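Local atomic coordinates of pyrrolidone-carboxylate peptidase (Deinococcus radiodurans R1, PDB entry 5Z47), a protein that probably removes N-terminal pyroglutamyl (5-oxoproline) groups from polypeptides as a thiol peptidase of the C15 family, generally not those followed by proline. Residues G88-Q93 against R103-E108. Numbering follows the deposited sequence. Where two conformers were deposited one is given.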
loop_
_atom_site.group_PDB
_atom_site.type_symbol
_atom_site.label_atom_id
_atom_site.label_comp_id
_atom_site.label_asym_id
_atom_site.label_seq_id
_atom_site.Cartn_x
_atom_site.Cartn_y
_atom_site.Cartn_z
ATOM N N GLY A 88 25.784 2.845 -8.168
ATOM C CA GLY A 88 26.678 3.992 -8.258
ATOM C C GLY A 88 26.040 5.279 -8.741
ATOM O O GLY A 88 26.619 5.975 -9.583
ATOM N N VAL A 89 24.851 5.616 -8.243
ATOM C CA VAL A 89 24.187 6.858 -8.624
ATOM C C VAL A 89 23.627 7.537 -7.383
ATOM O O VAL A 89 23.153 6.864 -6.462
ATOM C CB VAL A 89 23.063 6.607 -9.652
ATOM C CG1 VAL A 89 22.326 7.906 -9.970
ATOM C CG2 VAL A 89 23.644 5.995 -10.928
ATOM N N MET A 90 23.690 8.877 -7.359
ATOM C CA MET A 90 23.025 9.695 -6.347
ATOM C C MET A 90 21.860 10.442 -6.987
ATOM O O MET A 90 22.057 11.231 -7.915
ATOM C CB MET A 90 23.971 10.698 -5.683
ATOM C CG MET A 90 25.095 10.104 -4.875
ATOM S SD MET A 90 26.151 11.420 -4.188
ATOM C CE MET A 90 26.882 12.004 -5.714
ATOM N N ASP A 91 20.661 10.216 -6.458
ATOM C CA ASP A 91 19.450 10.858 -6.959
ATOM C C ASP A 91 18.514 10.997 -5.768
ATOM O O ASP A 91 17.938 10.003 -5.312
ATOM C CB ASP A 91 18.810 10.042 -8.081
ATOM C CG ASP A 91 17.707 10.800 -8.797
ATOM O OD1 ASP A 91 18.006 11.520 -9.771
ATOM O OD2 ASP A 91 16.538 10.673 -8.384
ATOM N N PHE A 92 18.373 12.219 -5.263
ATOM C CA PHE A 92 17.728 12.470 -3.981
ATOM C C PHE A 92 16.288 12.896 -4.204
ATOM O O PHE A 92 16.029 13.885 -4.896
ATOM C CB PHE A 92 18.474 13.539 -3.183
ATOM C CG PHE A 92 19.762 13.061 -2.586
ATOM C CD1 PHE A 92 20.364 11.896 -3.030
ATOM C CD2 PHE A 92 20.358 13.767 -1.559
ATOM C CE1 PHE A 92 21.535 11.454 -2.483
ATOM C CE2 PHE A 92 21.533 13.330 -1.004
ATOM C CZ PHE A 92 22.122 12.170 -1.467
ATOM N N GLN A 93 15.358 12.143 -3.618
ATOM C CA GLN A 93 13.957 12.539 -3.617
ATOM C C GLN A 93 13.692 13.651 -2.606
ATOM O O GLN A 93 12.769 14.452 -2.797
ATOM C CB GLN A 93 13.081 11.322 -3.318
ATOM C CG GLN A 93 13.512 10.069 -4.081
ATOM C CD GLN A 93 13.349 10.183 -5.586
ATOM O OE1 GLN A 93 12.373 10.751 -6.084
ATOM N NE2 GLN A 93 14.324 9.649 -6.321
ATOM N N ARG A 103 20.855 14.778 -8.804
ATOM C CA ARG A 103 19.975 14.171 -9.802
ATOM C C ARG A 103 20.811 13.370 -10.793
ATOM O O ARG A 103 21.618 13.936 -11.535
ATOM C CB ARG A 103 19.120 15.213 -10.524
ATOM C CG ARG A 103 17.887 14.591 -11.164
ATOM C CD ARG A 103 16.933 15.609 -11.740
ATOM N NE ARG A 103 17.338 16.031 -13.075
ATOM C CZ ARG A 103 16.494 16.456 -14.007
ATOM N NH1 ARG A 103 16.949 16.819 -15.196
ATOM N NH2 ARG A 103 15.194 16.510 -13.751
ATOM N N ASP A 104 20.607 12.052 -10.790
ATOM C CA ASP A 104 21.238 11.115 -11.733
ATOM C C ASP A 104 22.762 11.240 -11.746
ATOM O O ASP A 104 23.404 11.095 -12.789
ATOM C CB ASP A 104 20.689 11.293 -13.152
ATOM C CG ASP A 104 19.164 11.325 -13.215
ATOM O OD1 ASP A 104 18.491 10.623 -12.430
ATOM O OD2 ASP A 104 18.638 12.057 -14.080
ATOM N N GLN A 105 23.350 11.490 -10.574
ATOM C CA GLN A 105 24.767 11.810 -10.492
ATOM C C GLN A 105 25.572 10.538 -10.242
ATOM O O GLN A 105 25.327 9.854 -9.239
ATOM C CB GLN A 105 25.018 12.811 -9.374
ATOM C CG GLN A 105 26.325 13.581 -9.498
ATOM C CD GLN A 105 26.341 14.451 -10.746
ATOM O OE1 GLN A 105 25.337 15.081 -11.086
ATOM N NE2 GLN A 105 27.473 14.482 -11.438
ATOM N N PRO A 106 26.528 10.189 -11.105
ATOM C CA PRO A 106 27.408 9.052 -10.804
ATOM C C PRO A 106 28.213 9.318 -9.537
ATOM O O PRO A 106 28.694 10.431 -9.307
ATOM C CB PRO A 106 28.311 8.959 -12.041
ATOM C CG PRO A 106 27.555 9.708 -13.126
ATOM C CD PRO A 106 26.828 10.802 -12.413
ATOM N N ILE A 107 28.355 8.286 -8.705
ATOM C CA ILE A 107 29.084 8.468 -7.449
ATOM C C ILE A 107 30.565 8.693 -7.729
ATOM O O ILE A 107 31.208 9.545 -7.103
ATOM C CB ILE A 107 28.853 7.272 -6.496
ATOM C CG1 ILE A 107 27.396 7.229 -6.015
ATOM C CG2 ILE A 107 29.777 7.376 -5.282
ATOM C CD1 ILE A 107 27.035 6.076 -5.056
ATOM N N GLU A 108 31.120 7.961 -8.693
ATOM C CA GLU A 108 32.527 8.028 -8.999
ATOM C C GLU A 108 32.744 7.821 -10.491
ATOM O O GLU A 108 32.244 6.832 -11.047
ATOM C CB GLU A 108 33.296 6.970 -8.206
ATOM C CG GLU A 108 34.796 7.081 -8.346
ATOM C CD GLU A 108 35.522 6.801 -7.056
ATOM O OE1 GLU A 108 36.714 6.440 -7.133
ATOM O OE2 GLU A 108 34.901 6.903 -5.971
HETATM O O HOH W 1 29.978 5.286 -9.444
#
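Met90 and Gln105 pair through the N-H and C=O of both residues, the hydrogen-bonded pair of the ladder and a worked example of how a short antiparallel ladder can be ended by a bulge and finished by a carboxylate. Met90 N reaches Gln105 O at 2.7 Å, and Gln105 N returns to Met90 O at 3.0 Å. Asp104 and Gln105 together face Met90, a G1 beta bulge in which Asp104 takes the left-handed backbone conformation usually filled by glycine. Beyond the non-hydrogen-bonded pair Val89–Pro106, Ile107 N donates to Gly88 O, and CA-H...O contacts from Val89 to Gln105 O and from Pro106 to Gly88 O fill in the ladder.

Apolar contact gathers beside Gly88 and Met90. Ile107 lays CG1 and CD1 along the Gly88–Val89 peptide, CG1 lying 3.6 Å from Gly88 C; Ile107 CG1 also touches Met90 CG, the two side chains crossing at about a right angle. Met90, bent at chi3 (-69°), brings its methyl CE beside Gln105 CG, while Phe148 of helix 148-159 touches both Met90 and Ile107.

Charge dominates the bulged end. With CG anti to the backbone N (chi1 -169°), Asp91 offers the anti lone pair of OD1 to Asp104 N at 2.8 Å. The two carboxylates run alongside, their planes 9° apart, and Asp91 OD1 lies 2.8 Å from Asp104 OD1, two acceptors of like charge. Arg122 of the second subunit forms salt bridges with both aspartates, and Arg84 of that subunit with Asp104. An asparagine here in place of Asp91 would probably weaken the bond to Arg122, leaving its guanidinium without one of its two carboxylate charges. The neighbouring subunit's arginines thus probably offset the close carboxylates and stabilise them as anions, tying the bulged end to the interface with the second subunit.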